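Local coordinates for putative lipoprotein (Pseudomonas protegens, PDB 4KT3) that probably serves as the immunity protein that binds and neutralises a type VI secretion effector, a peptidoglycan glycoside hydrolase, at residues A12-S17 with R111-R116; K33-Q38 with R100-E105; P42-D47 with L67-P72; W80-V85 with W93-C98; S86-D91 with T117-A122. All blocks are in the same frame, centred on the assembly; numbering follows the deposited sequence.

Interaction 1. Residues A12-S17 with R111-R116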
# COMPACT_ATOMS: atom_id res chain seq x y z
N ALA B 12 -2.27 -24.37 19.23
CA ALA B 12 -1.69 -24.16 20.55
C ALA B 12 -0.81 -22.91 20.62
O ALA B 12 -0.64 -22.33 21.69
CB ALA B 12 -0.91 -25.39 20.99
N ARG B 13 -0.26 -22.50 19.48
CA ARG B 13 0.64 -21.35 19.45
C ARG B 13 -0.11 -20.03 19.25
O ARG B 13 0.49 -18.95 19.29
CB ARG B 13 1.69 -21.53 18.35
CG ARG B 13 2.73 -22.60 18.65
N ILE B 14 -1.42 -20.11 19.04
CA ILE B 14 -2.23 -18.91 18.90
C ILE B 14 -2.79 -18.50 20.25
O ILE B 14 -3.63 -19.21 20.83
CB ILE B 14 -3.37 -19.11 17.90
CG1 ILE B 14 -2.80 -19.54 16.54
CG2 ILE B 14 -4.18 -17.83 17.75
CD1 ILE B 14 -3.86 -19.96 15.54
N LYS B 15 -2.33 -17.37 20.77
CA LYS B 15 -2.79 -16.86 22.06
C LYS B 15 -4.22 -16.34 21.94
O LYS B 15 -4.61 -15.85 20.87
CB LYS B 15 -1.87 -15.76 22.57
CG LYS B 15 -0.53 -16.26 23.10
N ASP B 16 -4.99 -16.44 23.02
CA ASP B 16 -6.38 -16.01 22.97
C ASP B 16 -6.50 -14.49 22.80
O ASP B 16 -7.57 -13.98 22.45
CB ASP B 16 -7.20 -16.51 24.18
CG ASP B 16 -6.64 -16.05 25.53
OD1 ASP B 16 -5.79 -15.14 25.59
OD2 ASP B 16 -7.09 -16.62 26.55
N SER B 17 -5.40 -13.79 23.04
CA SER B 17 -5.34 -12.34 22.85
C SER B 17 -5.09 -11.94 21.40
O SER B 17 -5.11 -10.75 21.07
CB SER B 17 -4.27 -11.72 23.75
OG SER B 17 -3.01 -12.36 23.62
N ARG B 111 -11.06 -20.18 10.99
CA ARG B 111 -11.87 -20.88 11.97
C ARG B 111 -11.01 -21.33 13.15
O ARG B 111 -11.47 -21.36 14.29
CB ARG B 111 -12.60 -22.07 11.36
CG ARG B 111 -13.71 -21.69 10.38
CD ARG B 111 -14.51 -22.92 9.92
NE ARG B 111 -13.69 -23.87 9.18
CZ ARG B 111 -13.54 -23.89 7.85
NH1 ARG B 111 -14.14 -22.99 7.09
NH2 ARG B 111 -12.77 -24.82 7.29
N ARG B 112 -9.76 -21.70 12.87
CA ARG B 112 -8.84 -22.11 13.93
C ARG B 112 -8.49 -20.92 14.81
O ARG B 112 -8.47 -21.03 16.03
CB ARG B 112 -7.58 -22.73 13.32
CG ARG B 112 -6.50 -23.08 14.32
CD ARG B 112 -5.20 -23.45 13.61
NE ARG B 112 -5.40 -24.34 12.46
CZ ARG B 112 -4.46 -24.63 11.56
NH1 ARG B 112 -4.73 -25.44 10.55
NH2 ARG B 112 -3.24 -24.11 11.68
N VAL B 113 -8.22 -19.78 14.18
CA VAL B 113 -7.89 -18.57 14.93
C VAL B 113 -9.06 -18.19 15.83
O VAL B 113 -8.87 -17.91 17.01
CB VAL B 113 -7.55 -17.42 13.99
CG1 VAL B 113 -7.43 -16.10 14.75
CG2 VAL B 113 -6.26 -17.72 13.24
N MSE B 114 -10.26 -18.18 15.27
CA MSE B 114 -11.45 -17.78 16.02
C MSE B 114 -11.76 -18.73 17.18
O MSE B 114 -12.25 -18.30 18.22
CB MSE B 114 -12.67 -17.65 15.10
CG MSE B 114 -12.61 -16.38 14.24
SE MSE B 114 -14.20 -16.05 13.21
CE MSE B 114 -14.01 -17.50 11.91
N ALA B 115 -11.46 -20.02 17.00
CA ALA B 115 -11.70 -20.98 18.07
C ALA B 115 -10.73 -20.75 19.22
O ALA B 115 -11.03 -21.10 20.35
CB ALA B 115 -11.57 -22.42 17.55
N ARG B 116 -9.59 -20.14 18.92
CA ARG B 116 -8.61 -19.83 19.96
C ARG B 116 -8.91 -18.50 20.66
O ARG B 116 -8.80 -18.40 21.88
CB ARG B 116 -7.20 -19.80 19.38
CG ARG B 116 -6.64 -21.19 19.05
CD ARG B 116 -6.37 -22.01 20.31
NE ARG B 116 -5.41 -21.34 21.18
CZ ARG B 116 -4.98 -21.79 22.34
NH1 ARG B 116 -5.41 -22.96 22.83
NH2 ARG B 116 -4.10 -21.08 23.03
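The guanidinium of Arg116 meets Ile14 at its edge and Ala12 over one face. Ile14 O lies in the guanidinium plane, on the side where NE and NH2 both present a hydrogen, and this single carbonyl oxygen takes both bonds. Arg116 NE stands 2.8 Å from Ile14 O, within the carbonyl plane, and Arg116 NH2 stands 2.9 Å from the same oxygen, tilted from that plane. Neither bond is straight (149° and 139° at the hydrogens), as expected when two N-H groups of one guanidinium converge on a single acceptor, yet together they fix the rotation of the group. Over the face, Ala12 O comes to 3.9 Å from Arg116 NH2.

The case illustrates how an irregular N-terminal segment, a 3-10 turn running into a loop ahead of helix 21-34, can be tied to the last turns of a helix, here 104-117, through main-chain oxygen. The arginine chain bends at chi2 and chi3, and its methylenes lie against the same isoleucine, with Arg116 CG 4.0 Å from Ile14 CB.

One turn earlier in the helix the contact turns apolar. Ile14 CD1 reaches Val113 CG2 at 4.0 Å, the two side chains crossing at about a right angle, and it also approaches the CD methylene of Arg112, whose NH2 bonds to Leu9 O. On the remaining flank, Asp16 CB packs 3.4 Å from Arg116 O, while the carboxylate leads away from the helix, leaving Asp16 OD2 6.4 Å from Arg116 NH2.

Interaction 2. Residues K33-Q38 with R100-E105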
# COMPACT_ATOMS: atom_id res chain seq x y z
N LYS B 33 -1.41 -17.52 -1.53
CA LYS B 33 -1.20 -18.75 -2.29
C LYS B 33 -2.40 -19.03 -3.19
O LYS B 33 -2.25 -19.44 -4.34
CB LYS B 33 -0.98 -19.94 -1.35
N HIS B 34 -3.59 -18.78 -2.66
CA HIS B 34 -4.84 -18.99 -3.40
C HIS B 34 -5.02 -17.99 -4.56
O HIS B 34 -5.75 -18.28 -5.50
CB HIS B 34 -6.02 -18.89 -2.43
CG HIS B 34 -7.36 -19.10 -3.07
ND1 HIS B 34 -7.77 -20.32 -3.56
CD2 HIS B 34 -8.39 -18.25 -3.28
CE1 HIS B 34 -8.99 -20.21 -4.06
NE2 HIS B 34 -9.39 -18.96 -3.89
N GLN B 35 -4.36 -16.84 -4.49
CA GLN B 35 -4.48 -15.84 -5.56
C GLN B 35 -3.29 -15.87 -6.51
O GLN B 35 -3.16 -15.00 -7.37
CB GLN B 35 -4.54 -14.43 -4.97
CG GLN B 35 -5.29 -14.28 -3.67
CD GLN B 35 -6.74 -13.90 -3.88
OE1 GLN B 35 -7.64 -14.58 -3.41
NE2 GLN B 35 -6.96 -12.78 -4.57
N ASP B 36 -2.42 -16.87 -6.36
CA ASP B 36 -1.10 -16.85 -6.98
C ASP B 36 -0.25 -15.70 -6.41
O ASP B 36 0.20 -15.78 -5.26
CB ASP B 36 -1.23 -16.70 -8.50
N TYR B 37 -0.02 -14.64 -7.19
CA TYR B 37 0.77 -13.49 -6.75
C TYR B 37 2.29 -13.69 -6.82
O TYR B 37 3.04 -12.72 -6.80
CB TYR B 37 0.40 -13.04 -5.33
CG TYR B 37 -0.75 -12.06 -5.22
CD1 TYR B 37 -0.66 -10.78 -5.76
CD2 TYR B 37 -1.90 -12.40 -4.53
CE1 TYR B 37 -1.71 -9.87 -5.63
CE2 TYR B 37 -2.94 -11.51 -4.40
CZ TYR B 37 -2.85 -10.25 -4.94
OH TYR B 37 -3.92 -9.39 -4.78
N GLN B 38 2.75 -14.94 -6.87
CA GLN B 38 4.16 -15.22 -7.17
C GLN B 38 5.16 -14.91 -6.05
O GLN B 38 6.24 -14.38 -6.33
CB GLN B 38 4.57 -14.42 -8.41
N ARG B 100 -12.29 -8.79 0.17
CA ARG B 100 -12.03 -9.76 1.22
C ARG B 100 -11.42 -11.01 0.60
O ARG B 100 -12.03 -11.65 -0.27
CB ARG B 100 -13.33 -10.10 1.95
CG ARG B 100 -13.18 -11.19 3.01
CD ARG B 100 -14.52 -11.46 3.70
NE ARG B 100 -14.61 -10.83 5.01
CZ ARG B 100 -15.70 -10.26 5.52
NH1 ARG B 100 -16.84 -10.22 4.83
NH2 ARG B 100 -15.66 -9.73 6.73
N LEU B 101 -10.22 -11.38 1.03
CA LEU B 101 -9.58 -12.56 0.48
C LEU B 101 -10.28 -13.82 0.97
O LEU B 101 -10.89 -13.84 2.04
CB LEU B 101 -8.09 -12.59 0.82
CG LEU B 101 -7.22 -11.76 -0.12
CD1 LEU B 101 -7.52 -10.27 0.04
CD2 LEU B 101 -5.74 -12.03 0.10
N ASP B 102 -10.20 -14.88 0.17
CA ASP B 102 -10.94 -16.10 0.44
C ASP B 102 -10.14 -17.33 0.02
O ASP B 102 -8.96 -17.23 -0.31
CB ASP B 102 -12.27 -16.06 -0.32
CG ASP B 102 -12.08 -15.99 -1.82
OD1 ASP B 102 -10.91 -16.02 -2.27
OD2 ASP B 102 -13.10 -15.92 -2.55
N GLY B 103 -10.78 -18.49 0.04
CA GLY B 103 -10.10 -19.73 -0.26
C GLY B 103 -10.26 -20.69 0.90
O GLY B 103 -10.30 -20.29 2.06
N ALA B 104 -10.33 -21.98 0.57
CA ALA B 104 -10.62 -23.00 1.57
C ALA B 104 -9.54 -23.04 2.65
O ALA B 104 -9.86 -23.15 3.82
CB ALA B 104 -10.77 -24.35 0.92
N GLU B 105 -8.27 -22.96 2.26
CA GLU B 105 -7.20 -23.06 3.23
C GLU B 105 -7.22 -21.86 4.19
O GLU B 105 -7.02 -22.01 5.40
CB GLU B 105 -5.84 -23.19 2.55
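Gly103, the N-cap residue of helix 104-117, lies over the ring of His34, of the C-terminal region of helix 21-34. The contact contains no hydrogen bond between the segments; it is a worked example of a backbone CH-pi interaction supported by weakly polar neighbours. Gly103 CA sits 3.8 Å from the centroid of the imidazole and 9° off the ring normal, so it is almost directly above the centre of the face. In the histidine, CG stands anti to the backbone N (chi1 -179°), and the ring beyond it presents one face to Gly103. A CB at this position would clash with His34 CG, and the backbone angles of Gly103 by themselves call for glycine.

Asp102 meets the same imidazole twice. Its carbonyl O approaches His34 CD2 obliquely at 3.2 Å, and Asp102 OD1 lies 3.5 Å from His34 CD2, with ring and carboxylate planes 78° apart. Two oxygens close to a polarised ring C-H would be expected to attract it weakly, and a carboxylate so near may raise the proton affinity of the imidazole. Gln35 crosses Asp102 at about a right angle; its OE1 stays 3.8 Å from Asp102 OD1, and its CD is 4.4 Å from Leu101 CG. Leu101 in turn packs on Ala31 and Leu32 of helix 21-34 and on Phe83 of the sheet, the buried side of an otherwise surface contact.

Two helices of a mixed alpha and beta fold are thus joined at their ends, with a histidine ring laid flat upon a glycine N-cap.

Interaction 3. Residues P42-D47 with L67-P72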
# COMPACT_ATOMS: atom_id res chain seq x y z
N PRO B 42 12.42 -13.58 -7.57
CA PRO B 42 13.37 -12.57 -7.07
C PRO B 42 12.84 -11.14 -7.15
O PRO B 42 12.21 -10.75 -8.13
CB PRO B 42 14.60 -12.78 -7.95
CG PRO B 42 14.50 -14.20 -8.40
CD PRO B 42 13.03 -14.44 -8.60
N GLY B 43 13.11 -10.36 -6.11
CA GLY B 43 12.67 -8.98 -6.05
C GLY B 43 11.33 -8.78 -5.36
O GLY B 43 10.98 -7.66 -5.02
N VAL B 44 10.58 -9.86 -5.15
CA VAL B 44 9.28 -9.77 -4.50
C VAL B 44 9.42 -9.82 -2.98
O VAL B 44 10.24 -10.56 -2.44
CB VAL B 44 8.35 -10.91 -4.96
CG1 VAL B 44 7.03 -10.85 -4.22
CG2 VAL B 44 8.13 -10.84 -6.47
N PHE B 45 8.60 -9.03 -2.29
CA PHE B 45 8.65 -9.01 -0.83
C PHE B 45 7.29 -8.74 -0.22
O PHE B 45 6.43 -8.13 -0.84
CB PHE B 45 9.59 -7.91 -0.36
CG PHE B 45 9.15 -6.54 -0.80
CD1 PHE B 45 8.18 -5.86 -0.10
CD2 PHE B 45 9.70 -5.95 -1.93
CE1 PHE B 45 7.76 -4.61 -0.49
CE2 PHE B 45 9.30 -4.70 -2.33
CZ PHE B 45 8.32 -4.02 -1.62
N ILE B 46 7.10 -9.22 1.00
CA ILE B 46 6.01 -8.77 1.85
C ILE B 46 6.63 -7.97 2.97
O ILE B 46 7.57 -8.42 3.63
CB ILE B 46 5.23 -9.96 2.43
CG1 ILE B 46 4.47 -10.68 1.31
CG2 ILE B 46 4.25 -9.50 3.51
CD1 ILE B 46 3.77 -11.94 1.76
N ASP B 47 6.09 -6.77 3.21
CA ASP B 47 6.61 -5.87 4.23
C ASP B 47 5.53 -5.59 5.27
O ASP B 47 4.48 -5.02 4.94
CB ASP B 47 7.01 -4.56 3.56
CG ASP B 47 7.78 -3.64 4.48
OD1 ASP B 47 7.87 -3.89 5.69
OD2 ASP B 47 8.30 -2.63 3.96
N LEU B 67 2.69 -5.80 -0.41
CA LEU B 67 3.28 -6.78 -1.31
C LEU B 67 3.87 -6.00 -2.47
O LEU B 67 3.19 -5.23 -3.14
CB LEU B 67 2.21 -7.73 -1.81
CG LEU B 67 2.65 -8.74 -2.88
CD1 LEU B 67 3.72 -9.68 -2.35
CD2 LEU B 67 1.43 -9.50 -3.37
N GLY B 68 5.16 -6.19 -2.71
CA GLY B 68 5.84 -5.38 -3.69
C GLY B 68 6.94 -6.09 -4.43
O GLY B 68 7.25 -7.24 -4.15
N TYR B 69 7.55 -5.36 -5.36
CA TYR B 69 8.44 -5.92 -6.33
C TYR B 69 9.44 -4.87 -6.80
O TYR B 69 9.03 -3.80 -7.26
CB TYR B 69 7.60 -6.40 -7.52
CG TYR B 69 8.40 -6.88 -8.69
CD1 TYR B 69 9.35 -7.87 -8.54
CD2 TYR B 69 8.19 -6.36 -9.97
CE1 TYR B 69 10.08 -8.33 -9.60
CE2 TYR B 69 8.92 -6.82 -11.05
CZ TYR B 69 9.87 -7.81 -10.85
OH TYR B 69 10.63 -8.31 -11.90
N ASN B 70 10.74 -5.17 -6.70
CA ASN B 70 11.77 -4.29 -7.26
C ASN B 70 12.44 -4.95 -8.46
O ASN B 70 13.04 -6.04 -8.36
CB ASN B 70 12.83 -3.91 -6.22
CG ASN B 70 12.33 -2.90 -5.20
OD1 ASN B 70 12.01 -1.76 -5.55
ND2 ASN B 70 12.28 -3.31 -3.94
N ASP B 71 12.34 -4.27 -9.60
CA ASP B 71 12.90 -4.71 -10.86
C ASP B 71 13.97 -3.70 -11.24
O ASP B 71 13.72 -2.50 -11.21
CB ASP B 71 11.79 -4.71 -11.91
CG ASP B 71 12.21 -5.29 -13.24
OD1 ASP B 71 13.42 -5.28 -13.57
OD2 ASP B 71 11.31 -5.76 -13.97
N PRO B 72 15.19 -4.15 -11.57
CA PRO B 72 16.24 -3.19 -11.92
C PRO B 72 15.95 -2.43 -13.21
O PRO B 72 16.52 -1.35 -13.41
CB PRO B 72 17.49 -4.06 -12.09
CG PRO B 72 16.96 -5.43 -12.40
CD PRO B 72 15.70 -5.54 -11.58
O HOH W 1 13.05 -5.96 -3.34
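Phe45 folds its ring over Gly68, and this cross-strand pair forms the tight part of the contact. CG sits between the backbone N and the carbonyl carbon (chi1 61°), and the ring attached there lies across Gly68 of the neighbouring strand. Gly68 CA lies 3.8 Å from the ring centroid in a CH-pi contact, and Gly68 C is 3.5 Å from Phe45 CE2, offset toward the rim. Beneath the ring the backbones exchange the two bonds of an antiparallel hydrogen-bonded pair: Phe45 N to Gly68 O at 2.9 Å and Gly68 N to Phe45 O at 3.0 Å. The other face of the sheet is closely packed too. Leu67 CD1 touches both Val44 CG1 (4.0 Å) and Ile46 CG1 (3.9 Å), and Val44 CG2 leans on Tyr69 CD1; Trp80 of the next strand adds to this face, its ring meeting that of Tyr69.

Toward Asn70 and the exposed Gly43 the register is kept with solvent taking part. Asn70 N still bonds Gly43 O, but from above the carbonyl plane and at a C=O...N angle of only 129°. A water donates to that same oxygen and accepts from Asn70 ND2 (2.8 Å from ND2), bridging backbone and side chain. Asn70 OD1 turns elsewhere, to Thr77 and to His88 of the partner chain, so this looser end adjoins the interface.

Strand 44-47 is an outermost strand of the antiparallel sheet within the chain, joined to strand 62-69 with an aromatic-glycine cross-strand pair at its middle.

Interaction 4. Residues W80-V85 with W93-C98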
# COMPACT_ATOMS: atom_id res chain seq x y z
N TRP B 80 1.81 -4.39 -5.40
CA TRP B 80 0.76 -5.25 -5.91
C TRP B 80 -0.42 -5.34 -4.94
O TRP B 80 -1.52 -5.75 -5.33
CB TRP B 80 1.32 -6.65 -6.16
CG TRP B 80 2.32 -6.73 -7.28
CD1 TRP B 80 2.51 -5.82 -8.28
CD2 TRP B 80 3.25 -7.79 -7.52
NE1 TRP B 80 3.51 -6.26 -9.13
CE2 TRP B 80 3.98 -7.46 -8.68
CE3 TRP B 80 3.53 -8.99 -6.85
CZ2 TRP B 80 4.98 -8.29 -9.19
CZ3 TRP B 80 4.53 -9.81 -7.37
CH2 TRP B 80 5.24 -9.45 -8.52
N GLY B 81 -0.19 -5.01 -3.68
CA GLY B 81 -1.26 -5.05 -2.71
C GLY B 81 -0.93 -4.40 -1.38
O GLY B 81 0.23 -4.35 -0.97
N LEU B 82 -1.97 -3.93 -0.71
CA LEU B 82 -1.90 -3.45 0.66
C LEU B 82 -2.99 -4.21 1.40
O LEU B 82 -4.16 -4.11 1.04
CB LEU B 82 -2.16 -1.94 0.75
CG LEU B 82 -2.23 -1.35 2.16
CD1 LEU B 82 -0.95 -1.61 2.96
CD2 LEU B 82 -2.50 0.17 2.12
N PHE B 83 -2.60 -4.98 2.41
CA PHE B 83 -3.50 -5.91 3.08
C PHE B 83 -3.61 -5.60 4.56
O PHE B 83 -2.65 -5.15 5.18
CB PHE B 83 -2.99 -7.34 2.91
CG PHE B 83 -2.82 -7.75 1.48
CD1 PHE B 83 -1.60 -7.58 0.84
CD2 PHE B 83 -3.88 -8.30 0.77
CE1 PHE B 83 -1.45 -7.96 -0.50
CE2 PHE B 83 -3.73 -8.68 -0.56
CZ PHE B 83 -2.51 -8.51 -1.19
N SER B 84 -4.78 -5.90 5.12
CA SER B 84 -5.00 -5.84 6.56
C SER B 84 -5.47 -7.22 7.01
O SER B 84 -6.40 -7.79 6.44
CB SER B 84 -6.06 -4.79 6.91
OG SER B 84 -5.62 -3.47 6.59
N VAL B 85 -4.79 -7.76 8.03
CA VAL B 85 -5.13 -9.06 8.60
C VAL B 85 -5.59 -8.89 10.05
O VAL B 85 -4.88 -8.30 10.86
CB VAL B 85 -3.90 -10.00 8.60
CG1 VAL B 85 -4.26 -11.34 9.20
CG2 VAL B 85 -3.34 -10.16 7.18
N TRP B 93 -8.15 -8.51 4.20
CA TRP B 93 -8.65 -7.62 3.17
C TRP B 93 -7.53 -6.96 2.39
O TRP B 93 -6.50 -6.57 2.95
CB TRP B 93 -9.49 -6.50 3.79
CG TRP B 93 -10.83 -6.93 4.28
CD1 TRP B 93 -11.10 -7.63 5.43
CD2 TRP B 93 -12.08 -6.71 3.64
NE1 TRP B 93 -12.46 -7.85 5.54
CE2 TRP B 93 -13.08 -7.30 4.45
CE3 TRP B 93 -12.47 -6.07 2.46
CZ2 TRP B 93 -14.43 -7.26 4.11
CZ3 TRP B 93 -13.81 -6.03 2.13
CH2 TRP B 93 -14.77 -6.63 2.95
N GLU B 94 -7.73 -6.80 1.09
CA GLU B 94 -6.92 -5.89 0.29
C GLU B 94 -7.66 -4.56 0.35
O GLU B 94 -8.79 -4.46 -0.11
CB GLU B 94 -6.79 -6.39 -1.15
CG GLU B 94 -5.49 -5.99 -1.83
CD GLU B 94 -5.44 -4.52 -2.19
OE1 GLU B 94 -6.50 -3.90 -2.32
OE2 GLU B 94 -4.32 -3.97 -2.34
N ILE B 95 -7.03 -3.55 0.94
CA ILE B 95 -7.77 -2.35 1.35
C ILE B 95 -7.72 -1.18 0.36
O ILE B 95 -8.25 -0.10 0.64
CB ILE B 95 -7.39 -1.91 2.79
CG1 ILE B 95 -5.90 -1.59 2.93
CG2 ILE B 95 -7.77 -2.99 3.78
CD1 ILE B 95 -5.57 -0.86 4.23
N ASN B 96 -7.10 -1.39 -0.80
CA ASN B 96 -7.23 -0.45 -1.90
C ASN B 96 -8.35 -0.87 -2.85
O ASN B 96 -9.22 -0.07 -3.19
CB ASN B 96 -5.89 -0.30 -2.63
CG ASN B 96 -4.94 0.59 -1.88
OD1 ASN B 96 -5.36 1.54 -1.23
ND2 ASN B 96 -3.66 0.28 -1.96
N SER B 97 -8.34 -2.14 -3.25
CA SER B 97 -9.42 -2.71 -4.05
C SER B 97 -10.65 -3.05 -3.21
O SER B 97 -11.73 -3.30 -3.74
CB SER B 97 -8.94 -3.96 -4.77
OG SER B 97 -8.62 -4.99 -3.85
N CYS B 98 -10.47 -3.08 -1.89
CA CYS B 98 -11.54 -3.42 -0.96
C CYS B 98 -12.16 -4.79 -1.24
O CYS B 98 -13.38 -4.94 -1.40
CB CYS B 98 -12.59 -2.31 -0.92
SG CYS B 98 -12.01 -0.85 0.01
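Glu94 OE1 is gripped by three donors of the loop that follows it, while OE2 of the same carboxylate reaches across to Leu82. Ser97 N meets OE1 at 2.7 Å, nearly along the C-O bond, whereas Asn96 N and Ser97 OG come from above the carboxylate plane. Leu82 N donates to Glu94 OE2 at 2.9 Å on the anti side, in a nearly straight bond (168°). A bend at chi2 (-73°) turns CD back toward this amide, and the CG methylene on the way packs 3.5 Å from Phe83 CE2.

The setting is the hairpin of strands 78-86 and 92-94. Ser84 and Trp93 form its hydrogen-bonded pair, and Ile95 N extends the ladder to Leu82 O at 2.9 Å. Glu94 OE2 takes over at Leu82 N, where the second strand has already turned away. On the face opposite Phe83, Leu82 CG packs 3.8 Å from Ile95 CG1, and Ile95 CD1 touches Ser84 OG, a hydroxyl bonded to Asp64.

Tyr163 of the partner chain hydrogen-bonds both Glu94 OE2 and Asn96 ND2. With five hydrogen bonds on its two oxygens, the buried carboxylate is probably held ionised, which would also polarise that tyrosine at the interface.

Interaction 5. Residues S86-D91 with T117-A122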
# COMPACT_ATOMS: atom_id res chain seq x y z
N SER B 86 -6.78 -9.39 10.38
CA SER B 86 -7.30 -9.23 11.73
C SER B 86 -6.56 -10.09 12.73
O SER B 86 -6.38 -11.28 12.50
CB SER B 86 -8.78 -9.56 11.82
OG SER B 86 -9.14 -9.84 13.18
N LEU B 87 -6.13 -9.48 13.83
CA LEU B 87 -5.47 -10.21 14.90
C LEU B 87 -6.39 -11.23 15.55
O LEU B 87 -5.92 -12.24 16.06
CB LEU B 87 -5.03 -9.24 16.00
CG LEU B 87 -3.76 -8.44 15.82
CD1 LEU B 87 -3.95 -7.43 14.71
CD2 LEU B 87 -3.42 -7.75 17.13
N ASN B 88 -7.69 -10.95 15.56
CA ASN B 88 -8.62 -11.78 16.31
C ASN B 88 -9.34 -12.84 15.49
O ASN B 88 -9.88 -13.79 16.07
CB ASN B 88 -9.64 -10.90 17.04
CG ASN B 88 -9.09 -10.32 18.33
OD1 ASN B 88 -8.23 -10.92 18.98
ND2 ASN B 88 -9.59 -9.15 18.70
N THR B 89 -9.39 -12.68 14.17
CA THR B 89 -10.11 -13.65 13.33
C THR B 89 -9.33 -14.12 12.10
O THR B 89 -9.73 -15.08 11.45
CB THR B 89 -11.40 -13.05 12.77
OG1 THR B 89 -11.06 -12.01 11.85
CG2 THR B 89 -12.28 -12.49 13.87
N GLY B 90 -8.23 -13.43 11.78
CA GLY B 90 -7.49 -13.69 10.56
C GLY B 90 -8.18 -13.20 9.30
O GLY B 90 -7.70 -13.46 8.19
N ASP B 91 -9.32 -12.51 9.44
CA ASP B 91 -9.98 -11.91 8.28
C ASP B 91 -8.96 -11.05 7.54
O ASP B 91 -8.31 -10.19 8.16
CB ASP B 91 -11.17 -11.06 8.72
CG ASP B 91 -12.17 -10.78 7.59
OD1 ASP B 91 -12.27 -11.59 6.64
OD2 ASP B 91 -12.86 -9.75 7.69
N THR B 117 -9.28 -17.48 19.89
CA THR B 117 -9.53 -16.16 20.47
C THR B 117 -10.95 -16.01 21.01
O THR B 117 -11.21 -15.14 21.86
CB THR B 117 -9.31 -15.06 19.46
OG1 THR B 117 -10.30 -15.17 18.42
CG2 THR B 117 -7.90 -15.14 18.87
N GLY B 118 -11.87 -16.83 20.53
CA GLY B 118 -13.27 -16.73 20.94
C GLY B 118 -14.00 -15.54 20.32
O GLY B 118 -15.13 -15.23 20.72
N LYS B 119 -13.36 -14.89 19.35
CA LYS B 119 -13.88 -13.68 18.71
C LYS B 119 -14.50 -13.97 17.34
O LYS B 119 -14.16 -14.97 16.69
CB LYS B 119 -12.76 -12.66 18.53
CG LYS B 119 -12.08 -12.22 19.81
CD LYS B 119 -13.03 -11.45 20.70
CE LYS B 119 -12.29 -10.80 21.86
NZ LYS B 119 -11.57 -11.81 22.68
N SER B 120 -15.39 -13.08 16.91
CA SER B 120 -16.11 -13.25 15.65
C SER B 120 -15.87 -12.07 14.70
O SER B 120 -15.34 -11.03 15.09
CB SER B 120 -17.60 -13.35 15.92
OG SER B 120 -18.14 -12.08 16.27
N LEU B 121 -16.30 -12.22 13.45
CA LEU B 121 -16.27 -11.10 12.52
C LEU B 121 -17.16 -9.95 13.01
O LEU B 121 -16.82 -8.78 12.86
CB LEU B 121 -16.69 -11.56 11.12
CG LEU B 121 -15.73 -12.55 10.45
CD1 LEU B 121 -16.33 -13.06 9.15
CD2 LEU B 121 -14.38 -11.89 10.18
N ALA B 122 -18.30 -10.29 13.61
CA ALA B 122 -19.20 -9.26 14.12
C ALA B 122 -18.58 -8.48 15.28
O ALA B 122 -18.82 -7.28 15.44
CB ALA B 122 -20.53 -9.88 14.52
O HOH W 2 -8.69 -11.78 21.52
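Asn88 and Thr117 bring together the hairpin loop between strands 78-86 and 92-94 and the turn that leaves helix 104-117. Both sides are built on ST turns. Ser86 OG accepts from Asn88 N and Thr89 N, Thr89 OG1 accepts from Asp91 N, and Thr117 OG1 accepts from Lys119 N at 3.2 Å.

The direct polar link uses the same threonine hydroxyl. Thr117 OG1 donates to Asn88 O at 2.8 Å, staying in the carbonyl plane, with OG1 held between the backbone N and the carbonyl carbon (chi1 66°). One atom therefore closes its own turn and ties the loop down.

The van der Waals contacts run along both segments. Lys119 CG rests 3.8 Å from Asn88 CG, its aliphatic part crossing the amide. Thr89 CG2 touches Ser120 O at 3.6 Å. Leu121 CD2 abuts Thr89 OG1 and Asp91 CG, meeting each side chain at about a right angle; Asp91 itself is occupied by Arg100 and Trp93, and Thr89 OG1 by Glu124.

Water completes the set: one molecule donates to Asn88 OD1 at 2.7 Å and accepts from Lys119 NZ at 3.1 Å.

Overall arrangement
Interactions 3 and 4 share one antiparallel sheet: Leu67 O and Trp80 N of its adjoining strands lie 2.8 Å apart. Interaction 2 lies beside that sheet at the helix ends, touching interaction 3 through Tyr37 and Leu67 and interaction 4 through Leu101 and Glu94. It is linked to interaction 5 by the salt bridge Arg100 NE to Asp91 OD1 (2.9 Å). Interactions 1 and 5 adjoin at the end of helix 104-117, their centres about 9 Å apart. Interactions 1 and 3 lie on opposite sides of the chain's centre, about 31 Å between centres. Interactions 2, 3 and 4 reach the partner chain, presumably the effector; interactions 1 and 5 do not touch it.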